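Local atomic coordinates of putative aminotransferase (PDB entry 4ZWV), a protein that binds pyridoxal 5'-phosphate and is probably a sugar aminotransferase in the biosynthesis of the aminopentose of the indolocarbazole AT2433. Residues T80-L92 against V320-H332. Residues are numbered along the deposited sequence; the frame is centred on the assembly and turned at random.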
loop_
_atom_site.group_PDB
_atom_site.type_symbol
_atom_site.label_atom_id
_atom_site.label_comp_id
_atom_site.label_asym_id
_atom_site.label_seq_id
_atom_site.Cartn_x
_atom_site.Cartn_y
_atom_site.Cartn_z
ATOM N N THR A 80 -8.704 -19.807 -6.840
ATOM C CA THR A 80 -9.739 -20.447 -6.029
ATOM C C THR A 80 -10.328 -19.420 -5.061
ATOM O O THR A 80 -9.666 -18.443 -4.700
ATOM C CB THR A 80 -9.201 -21.672 -5.245
ATOM O OG1 THR A 80 -10.277 -22.570 -4.955
ATOM C CG2 THR A 80 -8.562 -21.256 -3.936
ATOM N N PRO A 81 -11.593 -19.614 -4.657
ATOM C CA PRO A 81 -12.182 -18.681 -3.696
ATOM C C PRO A 81 -11.880 -19.016 -2.243
ATOM O O PRO A 81 -12.222 -18.214 -1.374
ATOM C CB PRO A 81 -13.683 -18.789 -3.967
ATOM C CG PRO A 81 -13.872 -20.154 -4.531
ATOM C CD PRO A 81 -12.587 -20.547 -5.224
ATOM N N LEU A 82 -11.244 -20.155 -1.984
ATOM C CA LEU A 82 -10.891 -20.523 -0.619
ATOM C C LEU A 82 -9.527 -19.921 -0.309
ATOM O O LEU A 82 -8.489 -20.598 -0.317
ATOM C CB LEU A 82 -10.903 -22.038 -0.439
ATOM C CG LEU A 82 -10.705 -22.484 1.013
ATOM C CD1 LEU A 82 -11.852 -21.983 1.879
ATOM C CD2 LEU A 82 -10.592 -23.992 1.112
ATOM N N THR A 83 -9.536 -18.625 -0.032
ATOM C CA THR A 83 -8.327 -17.909 0.324
ATOM C C THR A 83 -8.724 -16.605 0.989
ATOM O O THR A 83 -9.917 -16.299 1.108
ATOM C CB THR A 83 -7.432 -17.636 -0.906
ATOM O OG1 THR A 83 -6.222 -16.980 -0.496
ATOM C CG2 THR A 83 -8.158 -16.781 -1.923
ATOM N N PHE A 84 -7.728 -15.853 1.444
ATOM C CA PHE A 84 -7.985 -14.535 2.003
ATOM C C PHE A 84 -8.325 -13.613 0.834
ATOM O O PHE A 84 -7.816 -13.791 -0.275
ATOM C CB PHE A 84 -6.782 -14.012 2.791
ATOM C CG PHE A 84 -7.006 -12.658 3.400
ATOM C CD1 PHE A 84 -8.024 -12.464 4.320
ATOM C CD2 PHE A 84 -6.196 -11.584 3.057
ATOM C CE1 PHE A 84 -8.243 -11.223 4.891
ATOM C CE2 PHE A 84 -6.407 -10.337 3.627
ATOM C CZ PHE A 84 -7.435 -10.156 4.544
ATOM N N GLU A 85 -9.187 -12.631 1.086
ATOM C CA GLU A 85 -9.726 -11.799 0.010
ATOM C C GLU A 85 -8.648 -11.086 -0.810
ATOM O O GLU A 85 -8.842 -10.842 -2.001
ATOM C CB GLU A 85 -10.703 -10.766 0.577
ATOM C CG GLU A 85 -12.106 -11.308 0.877
ATOM C CD GLU A 85 -12.214 -12.042 2.211
ATOM O OE1 GLU A 85 -11.196 -12.212 2.920
ATOM O OE2 GLU A 85 -13.351 -12.430 2.561
ATOM N N ALA A 86 -7.523 -10.760 -0.184
ATOM C CA ALA A 86 -6.433 -10.079 -0.886
ATOM C C ALA A 86 -6.024 -10.775 -2.180
ATOM O O ALA A 86 -5.748 -10.111 -3.177
ATOM C CB ALA A 86 -5.220 -9.957 0.021
ATOM N N THR A 87 -5.983 -12.107 -2.157
ATOM C CA THR A 87 -5.565 -12.879 -3.323
ATOM C C THR A 87 -6.392 -12.509 -4.539
ATOM O O THR A 87 -5.882 -12.264 -5.633
ATOM C CB THR A 87 -5.727 -14.387 -3.074
ATOM O OG1 THR A 87 -5.039 -14.748 -1.870
ATOM C CG2 THR A 87 -5.180 -15.185 -4.250
ATOM N N ASN A 88 -7.692 -12.437 -4.321
ATOM C CA ASN A 88 -8.617 -12.226 -5.416
ATOM C C ASN A 88 -8.914 -10.766 -5.684
ATOM O O ASN A 88 -9.143 -10.383 -6.830
ATOM C CB ASN A 88 -9.894 -13.013 -5.133
ATOM C CG ASN A 88 -9.639 -14.492 -5.233
ATOM O OD1 ASN A 88 -9.074 -14.923 -6.229
ATOM N ND2 ASN A 88 -9.960 -15.265 -4.186
ATOM N N TRP A 89 -8.887 -9.925 -4.654
ATOM C CA TRP A 89 -9.134 -8.523 -4.930
ATOM C C TRP A 89 -7.965 -7.895 -5.695
ATOM O O TRP A 89 -8.173 -6.951 -6.460
ATOM C CB TRP A 89 -9.405 -7.752 -3.640
ATOM C CG TRP A 89 -10.699 -8.100 -2.882
ATOM C CD1 TRP A 89 -11.085 -7.529 -1.702
ATOM C CD2 TRP A 89 -11.749 -9.054 -3.221
ATOM N NE1 TRP A 89 -12.284 -8.050 -1.279
ATOM C CE2 TRP A 89 -12.712 -8.987 -2.185
ATOM C CE3 TRP A 89 -11.970 -9.949 -4.286
ATOM C CZ2 TRP A 89 -13.876 -9.771 -2.181
ATOM C CZ3 TRP A 89 -13.129 -10.740 -4.274
ATOM C CH2 TRP A 89 -14.063 -10.645 -3.228
ATOM N N ALA A 90 -6.760 -8.423 -5.511
ATOM C CA ALA A 90 -5.619 -7.973 -6.322
ATOM C C ALA A 90 -5.894 -8.169 -7.813
ATOM O O ALA A 90 -5.515 -7.326 -8.634
ATOM C CB ALA A 90 -4.344 -8.711 -5.909
ATOM N N ILE A 91 -6.560 -9.270 -8.156
ATOM C CA ILE A 91 -6.933 -9.547 -9.546
ATOM C C ILE A 91 -7.898 -8.494 -10.077
ATOM O O ILE A 91 -7.716 -7.978 -11.181
ATOM C CB ILE A 91 -7.577 -10.949 -9.691
ATOM C CG1 ILE A 91 -6.574 -12.029 -9.267
ATOM C CG2 ILE A 91 -8.059 -11.173 -11.142
ATOM C CD1 ILE A 91 -7.221 -13.413 -9.091
ATOM N N LEU A 92 -8.917 -8.165 -9.285
ATOM C CA LEU A 92 -9.907 -7.175 -9.703
ATOM C C LEU A 92 -9.267 -5.793 -9.845
ATOM O O LEU A 92 -9.580 -5.060 -10.792
ATOM C CB LEU A 92 -11.076 -7.134 -8.716
ATOM C CG LEU A 92 -11.813 -8.469 -8.576
ATOM C CD1 LEU A 92 -12.948 -8.347 -7.580
ATOM C CD2 LEU A 92 -12.321 -8.931 -9.928
ATOM N N VAL A 320 -10.783 -18.860 8.346
ATOM C CA VAL A 320 -9.834 -17.788 8.108
ATOM C C VAL A 320 -10.537 -16.657 7.348
ATOM O O VAL A 320 -10.335 -15.478 7.634
ATOM C CB VAL A 320 -8.601 -18.310 7.328
ATOM C CG1 VAL A 320 -7.660 -17.162 6.966
ATOM C CG2 VAL A 320 -7.875 -19.377 8.143
ATOM N N SER A 321 -11.346 -17.035 6.363
ATOM C CA SER A 321 -12.140 -16.097 5.576
ATOM C C SER A 321 -13.426 -16.755 5.096
ATOM O O SER A 321 -13.537 -17.979 5.080
ATOM C CB SER A 321 -11.354 -15.590 4.358
ATOM O OG SER A 321 -10.371 -14.641 4.734
ATOM N N ARG A 322 -14.390 -15.937 4.693
ATOM C CA ARG A 322 -15.541 -16.430 3.937
ATOM C C ARG A 322 -15.063 -16.817 2.533
ATOM O O ARG A 322 -14.211 -16.130 1.963
ATOM C CB ARG A 322 -16.639 -15.365 3.862
ATOM C CG ARG A 322 -17.886 -15.816 3.141
ATOM C CD ARG A 322 -18.919 -14.694 3.039
ATOM N NE ARG A 322 -20.173 -15.196 2.484
ATOM C CZ ARG A 322 -21.313 -14.514 2.451
ATOM N NH1 ARG A 322 -21.370 -13.291 2.958
ATOM N NH2 ARG A 322 -22.397 -15.060 1.913
ATOM N N ARG A 323 -15.583 -17.907 1.970
ATOM C CA ARG A 323 -15.248 -18.224 0.578
ATOM C C ARG A 323 -15.552 -17.005 -0.305
ATOM O O ARG A 323 -16.654 -16.443 -0.239
ATOM C CB ARG A 323 -16.001 -19.477 0.092
ATOM C CG ARG A 323 -17.522 -19.417 0.218
ATOM C CD ARG A 323 -18.173 -20.754 -0.186
ATOM N NE ARG A 323 -18.126 -20.980 -1.629
ATOM C CZ ARG A 323 -18.587 -22.081 -2.210
ATOM N NH1 ARG A 323 -19.118 -23.049 -1.464
ATOM N NH2 ARG A 323 -18.512 -22.220 -3.526
ATOM N N ASN A 324 -14.572 -16.575 -1.105
ATOM C CA ASN A 324 -14.632 -15.234 -1.705
ATOM C C ASN A 324 -15.703 -15.125 -2.788
ATOM O O ASN A 324 -16.171 -14.023 -3.100
ATOM C CB ASN A 324 -13.290 -14.829 -2.329
ATOM C CG ASN A 324 -12.137 -14.722 -1.325
ATOM O OD1 ASN A 324 -11.019 -14.422 -1.730
ATOM N ND2 ASN A 324 -12.384 -14.990 -0.042
ATOM N N ASP A 325 -16.082 -16.266 -3.362
ATOM C CA ASP A 325 -17.052 -16.275 -4.454
ATOM C C ASP A 325 -18.468 -15.967 -3.975
ATOM O O ASP A 325 -19.352 -15.726 -4.793
ATOM C CB ASP A 325 -17.018 -17.630 -5.208
ATOM C CG ASP A 325 -17.351 -18.833 -4.322
ATOM O OD1 ASP A 325 -17.009 -18.838 -3.121
ATOM O OD2 ASP A 325 -17.949 -19.804 -4.850
ATOM N N GLU A 326 -18.674 -15.936 -2.659
ATOM C CA GLU A 326 -19.991 -15.594 -2.104
ATOM C C GLU A 326 -20.201 -14.082 -1.898
ATOM O O GLU A 326 -21.320 -13.647 -1.612
ATOM C CB GLU A 326 -20.215 -16.323 -0.774
ATOM C CG GLU A 326 -20.569 -17.795 -0.947
ATOM C CD GLU A 326 -20.923 -18.488 0.359
ATOM O OE1 GLU A 326 -20.826 -17.866 1.432
ATOM O OE2 GLU A 326 -21.309 -19.678 0.315
ATOM N N HIS A 327 -19.139 -13.292 -2.014
ATOM C CA HIS A 327 -19.270 -11.849 -1.804
ATOM C C HIS A 327 -20.067 -11.188 -2.911
ATOM O O HIS A 327 -19.923 -11.535 -4.095
ATOM C CB HIS A 327 -17.891 -11.211 -1.701
ATOM C CG HIS A 327 -17.168 -11.547 -0.436
ATOM N ND1 HIS A 327 -17.739 -11.386 0.808
ATOM C CD2 HIS A 327 -15.925 -12.041 -0.222
ATOM C CE1 HIS A 327 -16.872 -11.754 1.735
ATOM N NE2 HIS A 327 -15.764 -12.153 1.138
ATOM N N SER A 328 -20.890 -10.214 -2.539
ATOM C CA SER A 328 -21.796 -9.640 -3.524
ATOM C C SER A 328 -21.026 -8.864 -4.601
ATOM O O SER A 328 -21.509 -8.741 -5.726
ATOM C CB SER A 328 -22.858 -8.769 -2.841
ATOM O OG SER A 328 -22.284 -7.678 -2.159
ATOM N N CYS A 329 -19.817 -8.389 -4.290
ATOM C CA CYS A 329 -19.025 -7.676 -5.299
ATOM C C CYS A 329 -18.619 -8.571 -6.477
ATOM O O CYS A 329 -18.221 -8.069 -7.527
ATOM C CB CYS A 329 -17.774 -7.041 -4.671
ATOM S SG CYS A 329 -16.490 -8.202 -4.116
ATOM N N VAL A 330 -18.717 -9.891 -6.319
ATOM C CA VAL A 330 -18.373 -10.792 -7.421
ATOM C C VAL A 330 -19.551 -11.709 -7.761
ATOM O O VAL A 330 -19.370 -12.804 -8.290
ATOM C CB VAL A 330 -17.092 -11.630 -7.105
ATOM C CG1 VAL A 330 -15.845 -10.750 -7.228
ATOM C CG2 VAL A 330 -17.168 -12.279 -5.718
ATOM N N ALA A 331 -20.767 -11.238 -7.500
ATOM C CA ALA A 331 -21.948 -12.040 -7.805
ATOM C C ALA A 331 -22.002 -12.424 -9.285
ATOM O O ALA A 331 -22.524 -13.482 -9.634
ATOM C CB ALA A 331 -23.213 -11.290 -7.398
ATOM N N HIS A 332 -21.449 -11.579 -10.150
ATOM C CA HIS A 332 -21.487 -11.827 -11.592
ATOM C C HIS A 332 -20.520 -12.921 -12.046
ATOM O O HIS A 332 -20.545 -13.331 -13.207
ATOM C CB HIS A 332 -21.187 -10.526 -12.359
ATOM C CG HIS A 332 -19.840 -9.943 -12.062
ATOM N ND1 HIS A 332 -19.513 -9.415 -10.833
ATOM C CD2 HIS A 332 -18.745 -9.780 -12.843
ATOM C CE1 HIS A 332 -18.270 -8.970 -10.860
ATOM N NE2 HIS A 332 -17.781 -9.177 -12.070
HETATM O O HOH W 1 -11.885 -18.475 2.237
HETATM O O HOH W 2 -11.184 -12.468 5.828
#
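In the PLP-binding fold of the DegT/DnrJ/EryC1 aminotransferases, the loop after strand 76-79 and the start of helix 85-93 grip N324 of the 320-332 loop from several sides. N324 N donates to P81 O (2.9 Å) almost straight, at 170°. With its CG anti to the carbonyl carbon (chi1 -63°), the amide of N324 reaches into the bend before the helix. There OD1 accepts from N88 ND2 (2.8 Å), the two amide planes nearly perpendicular at 89°, while ND2 bonds R322 O and, weakly, T83 O. N88 ND2 also donates to T80 O, and N88 OD1 bonds S79 OG, which fixes this buried amide. E85, bent at chi2, turns its carboxylate to H327: OE2 accepts the N-H of NE2 through its anti lone pair (2.8 Å), near the imidazole plane, and also bonds Y230 of the second subunit. In one conformer of S321, OG lies at the F84 ring edge, 3.2 Å from CD1, and a water joins it to E85 OE1. The six-membered ring of W89 meets C329 SG (3.6 Å from CH2) and H327 CD2 obliquely; V330 CG1 touches L92 CD1. The contact ties the loop between helices 303-312 and 338-344 to the PLP-binding domain beside the dimer interface of a fold-type I aminotransferase, F84 near cofactor-binding T58 and H164.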